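PDB 1JMX: amine Dehydrogenase from Pseudomonas putida, which forms the beta-propeller subunit of a three-chain, heme c-containing quinohemoprotein that probably oxidises primary amines to aldehydes. Local coordinates for residues Leu198-Glu209 against Phe258-Pro267; Tyr297-Lys305 against Ser340-Ile348. One frame throughout, in Å; residues are numbered along the deposited sequence.

Contact 1. Residues Leu198-Glu209 against Phe258-Pro267; sequences LYFWPHQSPRHE and FTGLRSPKDP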
loop_
_atom_site.group_PDB
_atom_site.type_symbol
_atom_site.label_atom_id
_atom_site.label_comp_id
_atom_site.label_asym_id
_atom_site.label_seq_id
_atom_site.Cartn_x
_atom_site.Cartn_y
_atom_site.Cartn_z
ATOM N N LEU B 198 -13.472 -0.296 14.651
ATOM C CA LEU B 198 -13.545 -0.474 13.210
ATOM C C LEU B 198 -14.678 -1.496 13.049
ATOM O O LEU B 198 -14.508 -2.680 13.341
ATOM C CB LEU B 198 -12.204 -1.018 12.687
ATOM C CG LEU B 198 -11.988 -1.240 11.184
ATOM C CD1 LEU B 198 -12.593 -2.573 10.726
ATOM C CD2 LEU B 198 -12.563 -0.056 10.401
ATOM N N TYR B 199 -15.842 -1.026 12.620
ATOM C CA TYR B 199 -16.994 -1.903 12.474
ATOM C C TYR B 199 -17.918 -1.465 11.344
ATOM O O TYR B 199 -18.430 -0.349 11.348
ATOM C CB TYR B 199 -17.769 -1.942 13.792
ATOM C CG TYR B 199 -18.146 -3.328 14.242
ATOM C CD1 TYR B 199 -17.205 -4.165 14.846
ATOM C CD2 TYR B 199 -19.441 -3.809 14.066
ATOM C CE1 TYR B 199 -17.544 -5.437 15.258
ATOM C CE2 TYR B 199 -19.790 -5.089 14.481
ATOM C CZ TYR B 199 -18.835 -5.892 15.075
ATOM O OH TYR B 199 -19.176 -7.151 15.491
ATOM N N PHE B 200 -18.113 -2.354 10.376
ATOM C CA PHE B 200 -18.971 -2.080 9.227
ATOM C C PHE B 200 -20.093 -3.100 9.137
ATOM O O PHE B 200 -20.693 -3.280 8.082
ATOM C CB PHE B 200 -18.152 -2.145 7.940
ATOM C CG PHE B 200 -16.979 -1.218 7.925
ATOM C CD1 PHE B 200 -17.110 0.095 8.382
ATOM C CD2 PHE B 200 -15.738 -1.660 7.485
ATOM C CE1 PHE B 200 -16.019 0.950 8.403
ATOM C CE2 PHE B 200 -14.642 -0.815 7.501
ATOM C CZ PHE B 200 -14.778 0.489 7.961
ATOM N N TRP B 201 -20.392 -3.749 10.255
ATOM C CA TRP B 201 -21.417 -4.778 10.270
ATOM C C TRP B 201 -22.532 -4.497 11.288
ATOM O O TRP B 201 -22.384 -4.779 12.473
ATOM C CB TRP B 201 -20.758 -6.143 10.522
ATOM C CG TRP B 201 -19.585 -6.443 9.569
ATOM C CD1 TRP B 201 -19.657 -7.053 8.347
ATOM C CD2 TRP B 201 -18.191 -6.122 9.766
ATOM N NE1 TRP B 201 -18.408 -7.131 7.777
ATOM C CE2 TRP B 201 -17.491 -6.568 8.623
ATOM C CE3 TRP B 201 -17.469 -5.500 10.797
ATOM C CZ2 TRP B 201 -16.105 -6.413 8.481
ATOM C CZ3 TRP B 201 -16.090 -5.346 10.652
ATOM C CH2 TRP B 201 -15.427 -5.800 9.503
ATOM N N PRO B 202 -23.639 -3.874 10.835
ATOM C CA PRO B 202 -24.774 -3.558 11.709
ATOM C C PRO B 202 -25.631 -4.818 11.897
ATOM O O PRO B 202 -26.631 -5.019 11.198
ATOM C CB PRO B 202 -25.512 -2.474 10.921
ATOM C CG PRO B 202 -25.312 -2.922 9.502
ATOM C CD PRO B 202 -23.853 -3.327 9.479
ATOM N N HIS B 203 -25.208 -5.678 12.821
ATOM C CA HIS B 203 -25.918 -6.920 13.098
ATOM C C HIS B 203 -27.326 -6.673 13.631
ATOM O O HIS B 203 -27.538 -5.834 14.506
ATOM C CB HIS B 203 -25.198 -7.759 14.166
ATOM C CG HIS B 203 -23.716 -7.877 13.982
ATOM N ND1 HIS B 203 -23.143 -8.739 13.075
ATOM C CD2 HIS B 203 -22.692 -7.309 14.657
ATOM C CE1 HIS B 203 -21.831 -8.705 13.202
ATOM N NE2 HIS B 203 -21.534 -7.844 14.157
ATOM N N GLN B 204 -28.282 -7.415 13.090
ATOM C CA GLN B 204 -29.655 -7.360 13.557
ATOM C C GLN B 204 -29.786 -8.701 14.287
ATOM O O GLN B 204 -30.383 -9.651 13.785
ATOM C CB GLN B 204 -30.635 -7.248 12.384
ATOM C CG GLN B 204 -30.579 -5.893 11.685
ATOM C CD GLN B 204 -31.684 -5.705 10.662
ATOM O OE1 GLN B 204 -31.916 -6.561 9.812
ATOM N NE2 GLN B 204 -32.368 -4.568 10.736
ATOM N N SER B 205 -29.149 -8.774 15.453
ATOM C CA SER B 205 -29.123 -9.995 16.258
ATOM C C SER B 205 -30.355 -10.226 17.123
ATOM O O SER B 205 -31.082 -9.281 17.448
ATOM C CB SER B 205 -27.869 -10.015 17.140
ATOM O OG SER B 205 -27.921 -8.996 18.116
ATOM N N PRO B 206 -30.599 -11.496 17.520
ATOM C CA PRO B 206 -31.750 -11.857 18.360
ATOM C C PRO B 206 -31.864 -11.051 19.666
ATOM O O PRO B 206 -32.964 -10.891 20.203
ATOM C CB PRO B 206 -31.514 -13.349 18.629
ATOM C CG PRO B 206 -30.883 -13.812 17.350
ATOM C CD PRO B 206 -29.875 -12.709 17.083
ATOM N N ARG B 207 -30.739 -10.525 20.154
ATOM C CA ARG B 207 -30.722 -9.739 21.394
ATOM C C ARG B 207 -31.222 -8.293 21.228
ATOM O O ARG B 207 -31.352 -7.569 22.214
ATOM C CB ARG B 207 -29.319 -9.737 22.023
ATOM C CG ARG B 207 -28.688 -11.127 22.183
ATOM C CD ARG B 207 -27.506 -11.119 23.161
ATOM N NE ARG B 207 -27.956 -10.942 24.545
ATOM C CZ ARG B 207 -27.567 -9.952 25.350
ATOM N NH1 ARG B 207 -26.707 -9.040 24.922
ATOM N NH2 ARG B 207 -28.047 -9.867 26.588
ATOM N N HIS B 208 -31.471 -7.866 19.989
ATOM C CA HIS B 208 -31.975 -6.516 19.712
ATOM C C HIS B 208 -31.096 -5.429 20.324
ATOM O O HIS B 208 -31.558 -4.583 21.087
ATOM C CB HIS B 208 -33.408 -6.386 20.238
ATOM C CG HIS B 208 -34.223 -5.340 19.544
ATOM N ND1 HIS B 208 -35.074 -4.494 20.223
ATOM C CD2 HIS B 208 -34.364 -5.040 18.231
ATOM C CE1 HIS B 208 -35.710 -3.723 19.359
ATOM N NE2 HIS B 208 -35.298 -4.034 18.142
ATOM N N GLU B 209 -29.811 -5.487 20.014
ATOM C CA GLU B 209 -28.870 -4.505 20.512
ATOM C C GLU B 209 -27.881 -4.126 19.415
ATOM O O GLU B 209 -27.724 -4.848 18.427
ATOM C CB GLU B 209 -28.145 -5.013 21.770
ATOM C CG GLU B 209 -27.304 -6.263 21.576
ATOM C CD GLU B 209 -26.669 -6.793 22.873
ATOM O OE1 GLU B 209 -25.753 -7.640 22.768
ATOM O OE2 GLU B 209 -27.074 -6.385 23.988
ATOM N N PHE B 258 -12.885 -9.387 13.526
ATOM C CA PHE B 258 -13.579 -8.298 12.840
ATOM C C PHE B 258 -14.974 -8.080 13.430
ATOM O O PHE B 258 -15.397 -6.946 13.655
ATOM C CB PHE B 258 -13.659 -8.567 11.339
ATOM C CG PHE B 258 -12.522 -7.973 10.558
ATOM C CD1 PHE B 258 -11.428 -7.400 11.209
ATOM C CD2 PHE B 258 -12.546 -7.979 9.166
ATOM C CE1 PHE B 258 -10.374 -6.839 10.483
ATOM C CE2 PHE B 258 -11.497 -7.420 8.425
ATOM C CZ PHE B 258 -10.411 -6.848 9.085
ATOM N N THR B 259 -15.685 -9.180 13.662
ATOM C CA THR B 259 -17.016 -9.134 14.248
ATOM C C THR B 259 -17.100 -10.097 15.427
ATOM O O THR B 259 -16.320 -11.053 15.536
ATOM C CB THR B 259 -18.121 -9.509 13.250
ATOM O OG1 THR B 259 -17.943 -10.861 12.829
ATOM C CG2 THR B 259 -18.105 -8.597 12.048
ATOM N N GLY B 260 -18.054 -9.823 16.310
ATOM C CA GLY B 260 -18.261 -10.654 17.473
ATOM C C GLY B 260 -19.680 -10.501 17.954
ATOM O O GLY B 260 -20.213 -9.400 17.951
ATOM N N LEU B 261 -20.310 -11.615 18.312
ATOM C CA LEU B 261 -21.681 -11.611 18.818
ATOM C C LEU B 261 -21.844 -12.487 20.041
ATOM O O LEU B 261 -21.171 -13.508 20.205
ATOM C CB LEU B 261 -22.685 -12.110 17.769
ATOM C CG LEU B 261 -23.210 -11.196 16.665
ATOM C CD1 LEU B 261 -24.225 -11.967 15.844
ATOM C CD2 LEU B 261 -23.830 -9.927 17.250
ATOM N N ARG B 262 -22.768 -12.071 20.893
ATOM C CA ARG B 262 -23.092 -12.837 22.070
ATOM C C ARG B 262 -24.183 -13.803 21.673
ATOM O O ARG B 262 -25.074 -13.470 20.881
ATOM C CB ARG B 262 -23.562 -11.945 23.200
ATOM C CG ARG B 262 -22.423 -11.299 23.899
ATOM C CD ARG B 262 -22.801 -11.024 25.298
ATOM N NE ARG B 262 -23.548 -9.789 25.422
ATOM C CZ ARG B 262 -24.060 -9.355 26.569
ATOM N NH1 ARG B 262 -23.926 -10.079 27.680
ATOM N NH2 ARG B 262 -24.607 -8.142 26.629
ATOM N N SER B 263 -24.058 -15.025 22.177
ATOM C CA SER B 263 -25.012 -16.076 21.891
ATOM C C SER B 263 -26.326 -15.744 22.556
ATOM O O SER B 263 -26.346 -15.299 23.707
ATOM C CB SER B 263 -24.494 -17.407 22.431
ATOM O OG SER B 263 -25.434 -18.441 22.228
ATOM N N PRO B 264 -27.432 -15.838 21.801
ATOM C CA PRO B 264 -28.761 -15.553 22.355
ATOM C C PRO B 264 -29.179 -16.698 23.311
ATOM O O PRO B 264 -30.078 -16.546 24.148
ATOM C CB PRO B 264 -29.638 -15.492 21.102
ATOM C CG PRO B 264 -28.944 -16.401 20.143
ATOM C CD PRO B 264 -27.500 -16.045 20.344
ATOM N N LYS B 265 -28.470 -17.823 23.176
ATOM C CA LYS B 265 -28.655 -19.049 23.956
ATOM C C LYS B 265 -27.963 -18.865 25.315
ATOM O O LYS B 265 -28.541 -19.147 26.367
ATOM C CB LYS B 265 -28.020 -20.192 23.160
ATOM C CG LYS B 265 -28.223 -21.602 23.676
ATOM C CD LYS B 265 -27.722 -22.563 22.613
ATOM C CE LYS B 265 -27.940 -24.018 22.968
ATOM N NZ LYS B 265 -27.513 -24.880 21.804
ATOM N N ASP B 266 -26.709 -18.421 25.280
ATOM C CA ASP B 266 -25.948 -18.144 26.492
ATOM C C ASP B 266 -25.207 -16.839 26.223
ATOM O O ASP B 266 -24.229 -16.801 25.462
ATOM C CB ASP B 266 -24.972 -19.272 26.842
ATOM C CG ASP B 266 -24.203 -19.013 28.144
ATOM O OD1 ASP B 266 -23.289 -19.794 28.455
ATOM O OD2 ASP B 266 -24.487 -18.037 28.864
ATOM N N PRO B 267 -25.699 -15.741 26.818
ATOM C CA PRO B 267 -25.150 -14.389 26.694
ATOM C C PRO B 267 -23.778 -14.215 27.326
ATOM O O PRO B 267 -23.106 -13.217 27.087
ATOM C CB PRO B 267 -26.198 -13.538 27.404
ATOM C CG PRO B 267 -26.682 -14.451 28.478
ATOM C CD PRO B 267 -26.874 -15.740 27.707
HETATM O O HOH W 1 -13.681 -4.959 14.642
HETATM O O HOH W 2 -20.470 -6.874 18.261
#
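Three groups grip Tyr199 OH. Gly260 N donates to Tyr199 OH over 3.0 Å with an N-H...O angle of 157°, arriving at the ring edge near its plane. His203 NE2 lies 2.8 Å from Tyr199 OH, either being a possible donor, and a water 3.1 Å from Tyr199 OH donates a hydrogen bond to Gly260 O. A phenylalanine here would probably leave Gly260 N and His203 NE2 each without this mate and the imidazole freer to turn. That imidazole is sandwiched: Leu261 CD2 stands 4.1 Å from the His203 ring centroid in a CH-pi contact, 24° off the normal, and Trp201 O covers the opposite face. Thr259 splits its branches: OG1 sits between the backbone N and the carbonyl carbon (chi1 63°) and bonds Tyr298 O and Val300 N, while CG2 rests 3.4 Å from Trp201 CD2, above the indole plane. Further along, Arg207 NH1 and Arg262 NH2, both donors, approach to 2.9 Å. The Glu209 carboxylate probably offsets the pair: OE1 forms a salt bridge to Arg207 NH1, weak as a hydrogen bond, and OE2 lies near Arg262 NH2, beyond salt-bridge range. Tyr235 OH also holds OE1. Residues 198-208 form a loop leading into strand 209-218, laid along strand 257-262, an outermost strand of its antiparallel sheet; Trp201 and His203 touch Cys299 of strand 299-302, and Pro202 reaches strand 47-50.

Contact 2. Residues Tyr297-Lys305 against Ser340-Ile348; sequences YYCVAFDKK and STTTPQVFI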
loop_
_atom_site.group_PDB
_atom_site.type_symbol
_atom_site.label_atom_id
_atom_site.label_comp_id
_atom_site.label_asym_id
_atom_site.label_seq_id
_atom_site.Cartn_x
_atom_site.Cartn_y
_atom_site.Cartn_z
ATOM N N TYR B 297 -12.907 -15.274 7.445
ATOM C CA TYR B 297 -14.327 -14.942 7.424
ATOM C C TYR B 297 -14.432 -13.623 8.189
ATOM O O TYR B 297 -13.669 -13.388 9.125
ATOM C CB TYR B 297 -15.171 -16.024 8.101
ATOM C CG TYR B 297 -15.377 -17.279 7.276
ATOM C CD1 TYR B 297 -14.570 -18.399 7.467
ATOM C CD2 TYR B 297 -16.390 -17.352 6.317
ATOM C CE1 TYR B 297 -14.762 -19.561 6.726
ATOM C CE2 TYR B 297 -16.594 -18.511 5.574
ATOM C CZ TYR B 297 -15.771 -19.611 5.781
ATOM O OH TYR B 297 -15.932 -20.750 5.021
ATOM N N TYR B 298 -15.336 -12.747 7.768
ATOM C CA TYR B 298 -15.490 -11.445 8.417
ATOM C C TYR B 298 -16.586 -11.340 9.464
ATOM O O TYR B 298 -16.374 -10.830 10.564
ATOM C CB TYR B 298 -15.855 -10.372 7.392
ATOM C CG TYR B 298 -14.804 -9.937 6.408
ATOM C CD1 TYR B 298 -13.440 -10.017 6.700
ATOM C CD2 TYR B 298 -15.187 -9.360 5.197
ATOM C CE1 TYR B 298 -12.484 -9.515 5.801
ATOM C CE2 TYR B 298 -14.257 -8.865 4.310
ATOM C CZ TYR B 298 -12.912 -8.937 4.606
ATOM O OH TYR B 298 -12.016 -8.414 3.706
ATOM N N CYS B 299 -17.769 -11.801 9.079
ATOM C CA CYS B 299 -18.961 -11.642 9.886
ATOM C C CYS B 299 -19.698 -12.851 10.459
ATOM O O CYS B 299 -20.089 -13.759 9.730
ATOM C CB CYS B 299 -19.930 -10.805 9.050
ATOM S SG CYS B 299 -21.254 -10.036 9.931
ATOM N N VAL B 300 -19.939 -12.812 11.768
ATOM C CA VAL B 300 -20.681 -13.874 12.441
ATOM C C VAL B 300 -22.172 -13.552 12.387
ATOM O O VAL B 300 -22.565 -12.390 12.265
ATOM C CB VAL B 300 -20.291 -14.058 13.949
ATOM C CG1 VAL B 300 -18.927 -14.703 14.084
ATOM C CG2 VAL B 300 -20.340 -12.740 14.698
ATOM N N ALA B 301 -22.988 -14.597 12.444
ATOM C CA ALA B 301 -24.442 -14.472 12.456
ATOM C C ALA B 301 -25.004 -15.669 13.224
ATOM O O ALA B 301 -24.598 -16.798 13.000
ATOM C CB ALA B 301 -25.004 -14.431 11.033
ATOM N N PHE B 302 -25.860 -15.392 14.196
ATOM C CA PHE B 302 -26.508 -16.422 15.004
ATOM C C PHE B 302 -27.972 -16.537 14.579
ATOM O O PHE B 302 -28.606 -15.529 14.253
ATOM C CB PHE B 302 -26.505 -16.010 16.481
ATOM C CG PHE B 302 -25.364 -16.563 17.282
ATOM C CD1 PHE B 302 -24.389 -15.716 17.801
ATOM C CD2 PHE B 302 -25.296 -17.924 17.576
ATOM C CE1 PHE B 302 -23.373 -16.209 18.605
ATOM C CE2 PHE B 302 -24.284 -18.426 18.378
ATOM C CZ PHE B 302 -23.321 -17.564 18.896
ATOM N N ASP B 303 -28.511 -17.752 14.553
ATOM C CA ASP B 303 -29.924 -17.877 14.243
ATOM C C ASP B 303 -30.676 -17.491 15.534
ATOM O O ASP B 303 -30.044 -17.211 16.558
ATOM C CB ASP B 303 -30.300 -19.269 13.688
ATOM C CG ASP B 303 -30.115 -20.410 14.684
ATOM O OD1 ASP B 303 -30.426 -21.552 14.299
ATOM O OD2 ASP B 303 -29.676 -20.200 15.829
ATOM N N LYS B 304 -32.006 -17.491 15.491
ATOM C CA LYS B 304 -32.823 -17.083 16.634
ATOM C C LYS B 304 -32.536 -17.774 17.959
ATOM O O LYS B 304 -32.378 -17.108 18.984
ATOM C CB LYS B 304 -34.310 -17.192 16.297
ATOM C CG LYS B 304 -35.062 -15.869 16.376
ATOM C CD LYS B 304 -34.510 -14.827 15.391
ATOM C CE LYS B 304 -35.291 -13.520 15.475
ATOM N NZ LYS B 304 -34.764 -12.519 14.524
ATOM N N LYS B 305 -32.459 -19.100 17.934
ATOM C CA LYS B 305 -32.194 -19.868 19.149
ATOM C C LYS B 305 -30.723 -19.942 19.536
ATOM O O LYS B 305 -30.401 -20.155 20.702
ATOM C CB LYS B 305 -32.778 -21.280 19.037
ATOM C CG LYS B 305 -34.302 -21.338 19.170
ATOM C CD LYS B 305 -34.818 -22.766 18.996
ATOM C CE LYS B 305 -34.194 -23.729 20.022
ATOM N NZ LYS B 305 -34.535 -25.169 19.755
ATOM N N SER B 340 -17.718 -10.144 0.150
ATOM C CA SER B 340 -16.981 -8.960 0.565
ATOM C C SER B 340 -17.385 -8.494 1.975
ATOM O O SER B 340 -17.444 -9.314 2.893
ATOM C CB SER B 340 -17.130 -7.853 -0.470
ATOM O OG SER B 340 -16.183 -6.842 -0.223
ATOM N N THR B 341 -17.713 -7.211 2.144
ATOM C CA THR B 341 -18.079 -6.684 3.469
ATOM C C THR B 341 -19.548 -6.804 3.868
ATOM O O THR B 341 -19.983 -6.142 4.801
ATOM C CB THR B 341 -17.653 -5.207 3.647
ATOM O OG1 THR B 341 -18.374 -4.383 2.723
ATOM C CG2 THR B 341 -16.151 -5.047 3.424
ATOM N N THR B 342 -20.298 -7.656 3.174
ATOM C CA THR B 342 -21.719 -7.866 3.460
ATOM C C THR B 342 -21.960 -8.400 4.876
ATOM O O THR B 342 -21.106 -9.085 5.442
ATOM C CB THR B 342 -22.335 -8.874 2.457
ATOM O OG1 THR B 342 -23.760 -8.823 2.538
ATOM C CG2 THR B 342 -21.895 -10.291 2.778
ATOM N N THR B 343 -23.118 -8.080 5.445
ATOM C CA THR B 343 -23.470 -8.570 6.779
ATOM C C THR B 343 -24.733 -9.443 6.760
ATOM O O THR B 343 -25.813 -8.992 6.377
ATOM C CB THR B 343 -23.539 -7.416 7.862
ATOM O OG1 THR B 343 -24.324 -7.832 8.985
ATOM C CG2 THR B 343 -24.103 -6.168 7.315
ATOM N N PRO B 344 -24.575 -10.746 7.066
ATOM C CA PRO B 344 -25.659 -11.730 7.108
ATOM C C PRO B 344 -26.708 -11.312 8.133
ATOM O O PRO B 344 -26.400 -11.136 9.304
ATOM C CB PRO B 344 -24.937 -13.004 7.538
ATOM C CG PRO B 344 -23.581 -12.829 6.935
ATOM C CD PRO B 344 -23.279 -11.407 7.290
ATOM N N GLN B 345 -27.948 -11.191 7.679
ATOM C CA GLN B 345 -29.064 -10.751 8.515
ATOM C C GLN B 345 -30.143 -11.838 8.688
ATOM O O GLN B 345 -30.725 -12.306 7.707
ATOM C CB GLN B 345 -29.663 -9.499 7.871
ATOM C CG GLN B 345 -29.742 -8.272 8.743
ATOM C CD GLN B 345 -28.431 -7.867 9.371
ATOM O OE1 GLN B 345 -27.765 -6.941 8.913
ATOM N NE2 GLN B 345 -28.099 -8.499 10.481
ATOM N N VAL B 346 -30.408 -12.219 9.939
ATOM C CA VAL B 346 -31.390 -13.259 10.265
ATOM C C VAL B 346 -32.731 -12.681 10.771
ATOM O O VAL B 346 -32.752 -11.765 11.599
ATOM C CB VAL B 346 -30.799 -14.260 11.316
ATOM C CG1 VAL B 346 -31.767 -15.399 11.593
ATOM C CG2 VAL B 346 -29.484 -14.822 10.823
ATOM N N PHE B 347 -33.841 -13.234 10.276
ATOM C CA PHE B 347 -35.182 -12.775 10.660
ATOM C C PHE B 347 -36.236 -13.864 10.489
ATOM O O PHE B 347 -36.024 -14.825 9.754
ATOM C CB PHE B 347 -35.596 -11.559 9.811
ATOM C CG PHE B 347 -35.801 -11.875 8.349
ATOM C CD1 PHE B 347 -37.075 -12.139 7.851
ATOM C CD2 PHE B 347 -34.717 -11.938 7.474
ATOM C CE1 PHE B 347 -37.262 -12.467 6.507
ATOM C CE2 PHE B 347 -34.895 -12.264 6.134
ATOM C CZ PHE B 347 -36.168 -12.530 5.651
ATOM N N ILE B 348 -37.364 -13.703 11.180
ATOM C CA ILE B 348 -38.494 -14.633 11.082
ATOM C C ILE B 348 -39.528 -13.922 10.195
ATOM O O ILE B 348 -39.976 -12.813 10.518
ATOM C CB ILE B 348 -39.161 -14.917 12.460
ATOM C CG1 ILE B 348 -38.131 -15.383 13.495
ATOM C CG2 ILE B 348 -40.265 -15.954 12.301
ATOM C CD1 ILE B 348 -37.590 -16.750 13.257
HETATM O O HOH W 3 -24.733 -10.487 11.344
#
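Cys299 CB and SG both rest against Pro344 CD. The CB of Cys299 lies 3.8 Å from Pro344 CD and 4.2 Å from Thr342 O. With chi1 at -162°, SG swings anti to the backbone N, which brings it 3.6 Å from Pro344 CD and 3.9 Å from Thr343 OG1. Two residues on, Ala301 CB meets the same proline at CB, 3.8 Å away, so the ring offers CD to Cys299 and CB to Ala301. The segments run 3° apart end to end, yet no direct hydrogen bond joins them; a water bridges instead, donating to Val300 O at 3.0 Å and Pro344 O at 2.7 Å. Strands 299-302 and 345-348 are edge strands of adjacent sheets, as between neighbouring propeller blades; C-terminal 345-348 pairs with N-terminal strand 12-18, closing the ring as a velcro strand. Where strand 299-302 begins, Tyr298 and Cys299 both face Gly312 of strand 309-312, a classic beta bulge; at this end the Tyr298 ring sets its CD2 edge against Ser340 O, while its OH bonds an acidic side chain of another protein chain. At the far end Val346 CG2 packs 3.6 Å from Phe302 O, and the Lys304 chain, bent at chi2, carries CD and CE across Ile348 CG1 at a slant.

Both contacts lie about 9 Å from the chain centre, measured centre to centre, yet they differ in burial. Contact 2 is buried, with no exposed residue among its fourteen touching ones; contact 1 is only half buried and grades into a charged, more accessible end at the arginines. Contact 1 covers more surface, 677 against 490 Å², and sets a loop against a strand through a tyrosine hydroxyl, an imidazole and aromatic packing, with two arginines crowded at one end. Contact 2 joins two parallel-running segments from adjacent sheets, mainly by apolar packing. Strand 299-302 is common to both: Thr259, Trp201 and His203 of contact 1 touch it, and 340-348 packs on it in contact 2.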